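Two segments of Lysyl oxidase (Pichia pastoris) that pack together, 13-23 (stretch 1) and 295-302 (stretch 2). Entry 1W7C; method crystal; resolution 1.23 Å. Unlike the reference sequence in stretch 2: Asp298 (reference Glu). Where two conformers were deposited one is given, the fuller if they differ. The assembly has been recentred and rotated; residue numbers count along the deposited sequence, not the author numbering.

Stretch 1 (13-23) IEAPKTNIWTS
Stretch 2, residues 295-302: YDGDEEYF

Stretch 1 is an irregular segment, bent at Pro16 (-56/-36), with a type I turn from Asn19 to Thr22 near its end. It lies along a strand-turn-strand of stretch 2, burying 528 Å². Ile13 CA is 5.1 Å from Asp296 CA, Ala15 CA 5.7 Å from Tyr301 CA, and Asn19 CA 5.4 Å from Glu299 CA.

Tyr295, in the first strand, has its CA-to-CB bond pointing away (chi1 p); Tyr295 O accepts from Ile13 N at 2.9 Å. Buried Asp296 (t) uses both carboxylate oxygens: Asp296 OD2 accepts from Ala15 N at 2.9 Å, nearly linear, while Asp296 OD1 takes Glu299 N at 3.1 Å, holding its own turn. Asp296 N donates to Tyr301 O at 2.8 Å.

Gly297 and Asp298 round the turn without touching stretch 1. The Glu299 CA-to-CB bond (m, m; phi/psi -101/-4) points toward it. Glu299 OE1 accepts from Asn19 N at 2.9 Å, and Asn19 ND2 (chi1 t) donates to Glu299 O at 2.8 Å; the buried amide also accepts Trp21 N through Asn19 OD1 at 3.0 Å.

Glu300 takes positive phi (46/52). A water bridges Glu300 OE2 and Thr22 OG1, 2.7 Å from each.

Tyr301 (t) supplies apolar surface. Pro16 CD sits over one face, 3.6 Å from the Tyr301 ring centroid. Ile13 (p, t) brings CD1 to the edge, 3.6 Å from Tyr301 CE2. Small Ala15 fits closely, Ala15 CB to Tyr301 CB 3.5 Å.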

ATOM      1  N   ILE A  13       4.812   7.488 -32.300  1.00 20.06           N
ATOM      2  CA  ILE A  13       5.307   6.280 -32.922  1.00 20.03           C
ATOM      3  C   ILE A  13       4.218   5.586 -33.693  1.00 21.22           C
ATOM      4  O   ILE A  13       3.032   5.915 -33.554  1.00 22.51           O
ATOM      5  CB  ILE A  13       5.901   5.349 -31.867  1.00 21.53           C
ATOM      6  CG1 ILE A  13       4.856   5.062 -30.755  1.00 24.47           C
ATOM      7  CG2 ILE A  13       7.193   5.962 -31.335  1.00 24.95           C
ATOM      8  CD1 ILE A  13       5.077   3.842 -29.927  1.00 27.56           C
ATOM      9  N   GLU A  14       4.614   4.599 -34.494  1.00 21.43           N
ATOM     10  CA  GLU A  14       3.653   3.728 -35.171  1.00 20.40           C
ATOM     11  C   GLU A  14       3.526   2.395 -34.431  1.00 20.08           C
ATOM     12  O   GLU A  14       4.542   1.745 -34.132  1.00 23.46           O
ATOM     13  CB  GLU A  14       4.073   3.541 -36.653  0.50 24.92           C
ATOM     14  CG  GLU A  14       3.828   4.742 -37.554  0.50 35.92           C
ATOM     15  CD  GLU A  14       3.897   4.384 -39.022  0.50 44.38           C
ATOM     16  OE1 GLU A  14       5.024   4.194 -39.529  0.50 44.78           O
ATOM     17  OE2 GLU A  14       2.830   4.289 -39.670  0.50 45.84           O
ATOM     18  N   ALA A  15       2.289   2.022 -34.058  1.00 18.89           N
ATOM     19  CA  ALA A  15       1.993   0.785 -33.357  1.00 19.30           C
ATOM     20  C   ALA A  15       2.446  -0.385 -34.225  1.00 19.75           C
ATOM     21  O   ALA A  15       2.422  -0.273 -35.485  1.00 21.17           O
ATOM     22  CB  ALA A  15       0.543   0.683 -33.096  1.00 20.25           C
ATOM     23  N   PRO A  16       2.935  -1.454 -33.603  1.00 20.23           N
ATOM     24  CA  PRO A  16       3.313  -2.669 -34.342  1.00 21.52           C
ATOM     25  C   PRO A  16       2.182  -3.256 -35.190  1.00 21.79           C
ATOM     26  O   PRO A  16       2.438  -3.820 -36.254  1.00 22.57           O
ATOM     27  CB  PRO A  16       3.721  -3.637 -33.229  0.50 32.00           C
ATOM     28  CG  PRO A  16       4.127  -2.764 -32.112  0.50 24.09           C
ATOM     29  CD  PRO A  16       3.236  -1.562 -32.168  0.50 26.02           C
ATOM     30  N   LYS A  17       0.962  -3.167 -34.686  1.00 19.29           N
ATOM     31  CA  LYS A  17      -0.216  -3.727 -35.328  1.00 18.14           C
ATOM     32  C   LYS A  17      -1.381  -2.768 -35.156  1.00 20.34           C
ATOM     33  O   LYS A  17      -1.250  -1.735 -34.496  1.00 21.11           O
ATOM     34  CB  LYS A  17      -0.548  -5.077 -34.717  1.00 18.60           C
ATOM     35  CG  LYS A  17       0.529  -6.133 -34.921  1.00 21.08           C
ATOM     36  CD  LYS A  17       0.442  -6.773 -36.307  1.00 25.26           C
ATOM     37  CE  LYS A  17       1.582  -7.760 -36.611  0.50 31.89           C
ATOM     38  NZ  LYS A  17       1.216  -8.784 -37.698  0.60 33.92           N
ATOM     39  N   THR A  18      -2.513  -3.080 -35.768  1.00 18.37           N
ATOM     40  CA  THR A  18      -3.769  -2.352 -35.610  0.60 27.65           C
ATOM     41  C   THR A  18      -4.389  -2.663 -34.250  1.00 17.21           C
ATOM     42  O   THR A  18      -4.370  -3.830 -33.802  1.00 18.60           O
ATOM     43  CB  THR A  18      -4.754  -2.816 -36.715  0.60 22.61           C
ATOM     44  OG1 THR A  18      -4.253  -2.407 -38.001  0.60 28.93           O
ATOM     45  CG2 THR A  18      -6.107  -2.129 -36.601  0.60 25.16           C
ATOM     46  N   ASN A  19      -5.027  -1.674 -33.650  1.00 17.16           N
ATOM     47  CA  ASN A  19      -5.770  -1.902 -32.442  1.00 15.04           C
ATOM     48  C   ASN A  19      -7.123  -2.555 -32.757  1.00 15.81           C
ATOM     49  O   ASN A  19      -8.147  -1.878 -32.992  1.00 17.56           O
ATOM     50  CB  ASN A  19      -5.923  -0.587 -31.726  1.00 15.80           C
ATOM     51  CG  ASN A  19      -6.573  -0.766 -30.327  1.00 36.54           C
ATOM     52  OD1 ASN A  19      -7.288  -1.737 -30.039  1.00 16.13           O
ATOM     53  ND2 ASN A  19      -6.324   0.197 -29.470  1.00 16.92           N
ATOM     54  N   ILE A  20      -7.113  -3.882 -32.749  1.00 14.75           N
ATOM     55  CA  ILE A  20      -8.269  -4.686 -33.091  1.00 16.18           C
ATOM     56  C   ILE A  20      -9.317  -4.726 -31.976  1.00 16.58           C
ATOM     57  O   ILE A  20     -10.360  -5.360 -32.123  1.00 17.09           O
ATOM     58  CB  ILE A  20      -7.821  -6.127 -33.477  1.00 16.42           C
ATOM     59  CG1 ILE A  20      -6.949  -6.760 -32.376  1.00 17.84           C
ATOM     60  CG2 ILE A  20      -7.056  -6.062 -34.803  1.00 18.83           C
ATOM     61  CD1 ILE A  20      -6.713  -8.238 -32.547  1.00 17.62           C
ATOM     62  N   TRP A  21      -9.016  -4.059 -30.858  1.00 14.83           N
ATOM     63  CA  TRP A  21      -9.921  -3.994 -29.725  1.00 15.31           C
ATOM     64  C   TRP A  21     -10.621  -2.646 -29.620  1.00 15.34           C
ATOM     65  O   TRP A  21     -11.408  -2.458 -28.695  1.00 16.71           O
ATOM     66  CB  TRP A  21      -9.167  -4.306 -28.408  1.00 15.91           C
ATOM     67  CG  TRP A  21      -8.332  -5.529 -28.481  1.00 15.03           C
ATOM     68  CD1 TRP A  21      -8.738  -6.803 -28.260  1.00 16.75           C
ATOM     69  CD2 TRP A  21      -6.950  -5.609 -28.835  1.00 15.28           C
ATOM     70  NE1 TRP A  21      -7.698  -7.679 -28.428  1.00 16.89           N
ATOM     71  CE2 TRP A  21      -6.590  -6.972 -28.811  1.00 16.36           C
ATOM     72  CE3 TRP A  21      -5.977  -4.670 -29.196  1.00 17.11           C
ATOM     73  CZ2 TRP A  21      -5.302  -7.401 -29.049  1.00 18.16           C
ATOM     74  CZ3 TRP A  21      -4.699  -5.102 -29.453  1.00 17.53           C
ATOM     75  CH2 TRP A  21      -4.369  -6.458 -29.399  1.00 18.44           C
ATOM     76  N   THR A  22     -10.324  -1.728 -30.533  1.00 15.68           N
ATOM     77  CA  THR A  22     -10.759  -0.362 -30.342  1.00 15.65           C
ATOM     78  C   THR A  22     -12.270  -0.210 -30.527  1.00 15.55           C
ATOM     79  O   THR A  22     -12.913  -0.997 -31.245  1.00 15.96           O
ATOM     80  CB  THR A  22      -9.960   0.551 -31.313  1.00 15.42           C
ATOM     81  OG1 THR A  22     -10.004   1.897 -30.854  1.00 15.87           O
ATOM     82  CG2 THR A  22     -10.559   0.541 -32.730  1.00 17.55           C
ATOM     83  N   SER A  23     -12.815   0.833 -29.896  1.00 15.08           N
ATOM     84  CA  SER A  23     -14.245   1.103 -29.995  1.00 16.28           C
ATOM     85  C   SER A  23     -14.637   1.379 -31.430  1.00 16.34           C
ATOM     86  O   SER A  23     -13.802   1.718 -32.282  1.00 16.83           O
ATOM     87  CB  SER A  23     -14.643   2.294 -29.111  1.00 15.45           C
ATOM     88  OG  SER A  23     -14.121   3.518 -29.619  1.00 16.27           O
ATOM     89  N   TYR A 295       3.452   7.534 -28.208  1.00 17.05           N
ATOM     90  CA  TYR A 295       2.157   6.939 -28.529  1.00 17.20           C
ATOM     91  C   TYR A 295       1.849   7.073 -30.004  1.00 17.18           C
ATOM     92  O   TYR A 295       2.427   7.917 -30.712  1.00 18.00           O
ATOM     93  CB  TYR A 295       1.023   7.561 -27.707  1.00 18.26           C
ATOM     94  CG  TYR A 295       0.698   8.977 -28.107  1.00 18.92           C
ATOM     95  CD1 TYR A 295      -0.441   9.280 -28.851  1.00 20.01           C
ATOM     96  CD2 TYR A 295       1.535  10.012 -27.742  1.00 21.98           C
ATOM     97  CE1 TYR A 295      -0.723  10.571 -29.231  1.00 23.51           C
ATOM     98  CE2 TYR A 295       1.288  11.342 -28.150  1.00 21.39           C
ATOM     99  CZ  TYR A 295       0.160  11.608 -28.891  1.00 21.86           C
ATOM    100  OH  TYR A 295      -0.136  12.892 -29.256  1.00 29.65           O
ATOM    101  N   ASP A 296       0.959   6.176 -30.433  1.00 18.55           N
ATOM    102  CA  ASP A 296       0.345   6.216 -31.759  1.00 19.58           C
ATOM    103  C   ASP A 296      -1.081   6.714 -31.544  1.00 18.37           C
ATOM    104  O   ASP A 296      -1.883   6.024 -30.910  1.00 18.58           O
ATOM    105  CB  ASP A 296       0.340   4.794 -32.344  1.00 18.16           C
ATOM    106  CG  ASP A 296      -0.225   4.735 -33.732  1.00 22.51           C
ATOM    107  OD1 ASP A 296      -1.143   5.526 -34.036  1.00 20.55           O
ATOM    108  OD2 ASP A 296       0.167   3.883 -34.564  1.00 19.89           O
ATOM    109  N   GLY A 297      -1.380   7.916 -31.992  1.00 19.07           N
ATOM    110  CA  GLY A 297      -2.656   8.535 -31.675  1.00 21.27           C
ATOM    111  C   GLY A 297      -3.853   7.828 -32.281  1.00 24.71           C
ATOM    112  O   GLY A 297      -4.904   7.756 -31.670  1.00 27.78           O
ATOM    113  N   ASP A 298      -3.685   7.305 -33.482  1.00 19.90           N
ATOM    114  CA  ASP A 298      -4.772   6.604 -34.186  1.00 22.48           C
ATOM    115  C   ASP A 298      -5.038   5.218 -33.586  1.00 21.08           C
ATOM    116  O   ASP A 298      -6.177   4.766 -33.553  1.00 27.04           O
ATOM    117  CB  ASP A 298      -4.448   6.439 -35.674  1.00 26.72           C
ATOM    118  CG  ASP A 298      -4.666   7.686 -36.468  1.00 51.76           C
ATOM    119  OD1 ASP A 298      -4.994   8.773 -35.922  1.00 46.55           O
ATOM    120  OD2 ASP A 298      -4.535   7.665 -37.704  1.00 52.64           O
ATOM    121  N   GLU A 299      -3.989   4.561 -33.096  1.00 17.67           N
ATOM    122  CA  GLU A 299      -4.119   3.201 -32.609  1.00 18.40           C
ATOM    123  C   GLU A 299      -4.201   3.086 -31.083  1.00 15.93           C
ATOM    124  O   GLU A 299      -4.418   1.999 -30.570  1.00 16.44           O
ATOM    125  CB  GLU A 299      -2.983   2.317 -33.132  1.00 20.88           C
ATOM    126  CG  GLU A 299      -2.862   2.245 -34.648  1.00 19.15           C
ATOM    127  CD  GLU A 299      -4.106   1.711 -35.341  1.00 19.19           C
ATOM    128  OE1 GLU A 299      -4.931   0.997 -34.749  1.00 19.01           O
ATOM    129  OE2 GLU A 299      -4.273   2.002 -36.528  1.00 24.29           O
ATOM    130  N   GLU A 300      -4.056   4.196 -30.385  1.00 16.04           N
ATOM    131  CA  GLU A 300      -4.019   4.197 -28.931  1.00 14.92           C
ATOM    132  C   GLU A 300      -3.065   3.076 -28.416  1.00 15.12           C
ATOM    133  O   GLU A 300      -3.387   2.270 -27.558  1.00 15.44           O
ATOM    134  CB  GLU A 300      -5.437   4.091 -28.301  1.00 16.44           C
ATOM    135  CG  GLU A 300      -6.071   5.492 -28.407  1.00 16.94           C
ATOM    136  CD  GLU A 300      -7.495   5.480 -27.928  1.00 17.18           C
ATOM    137  OE1 GLU A 300      -7.762   5.883 -26.763  1.00 18.45           O
ATOM    138  OE2 GLU A 300      -8.352   4.986 -28.708  1.00 17.16           O
ATOM    139  N   TYR A 301      -1.862   3.133 -28.992  1.00 15.62           N
ATOM    140  CA  TYR A 301      -0.743   2.285 -28.593  1.00 15.88           C
ATOM    141  C   TYR A 301       0.274   3.178 -27.900  1.00 16.21           C
ATOM    142  O   TYR A 301       0.546   4.293 -28.368  1.00 16.89           O
ATOM    143  CB  TYR A 301      -0.117   1.604 -29.815  1.00 15.88           C
ATOM    144  CG  TYR A 301       1.127   0.828 -29.476  1.00 15.69           C
ATOM    145  CD1 TYR A 301       1.049  -0.475 -28.982  1.00 15.75           C
ATOM    146  CD2 TYR A 301       2.382   1.378 -29.645  1.00 17.64           C
ATOM    147  CE1 TYR A 301       2.177  -1.187 -28.659  1.00 17.23           C
ATOM    148  CE2 TYR A 301       3.530   0.671 -29.304  1.00 17.98           C
ATOM    149  CZ  TYR A 301       3.428  -0.625 -28.835  1.00 18.13           C
ATOM    150  OH  TYR A 301       4.557  -1.345 -28.481  1.00 19.41           O
ATOM    151  N   PHE A 302       0.781   2.715 -26.756  1.00 15.04           N
ATOM    152  CA  PHE A 302       1.667   3.491 -25.889  1.00 15.60           C
ATOM    153  C   PHE A 302       2.962   2.728 -25.650  1.00 16.71           C
ATOM    154  O   PHE A 302       2.939   1.512 -25.548  1.00 16.73           O
ATOM    155  CB  PHE A 302       0.957   3.712 -24.537  1.00 15.47           C
ATOM    156  CG  PHE A 302      -0.226   4.595 -24.663  1.00 15.52           C
ATOM    157  CD1 PHE A 302      -1.464   4.077 -24.991  1.00 16.06           C
ATOM    158  CD2 PHE A 302      -0.106   5.973 -24.539  1.00 15.87           C
ATOM    159  CE1 PHE A 302      -2.534   4.932 -25.215  1.00 19.77           C
ATOM    160  CE2 PHE A 302      -1.170   6.799 -24.758  1.00 17.41           C
ATOM    161  CZ  PHE A 302      -2.366   6.299 -25.084  1.00 18.83           C
TER
HETATM  162  O   HOH W   1      -5.206   0.735 -38.499  1.00 51.21           O
HETATM  163  O   HOH W   2      -8.878   2.330 -28.432  1.00 16.51           O
HETATM  164  O   HOH W   3      -7.687   2.556 -32.581  1.00 33.50           O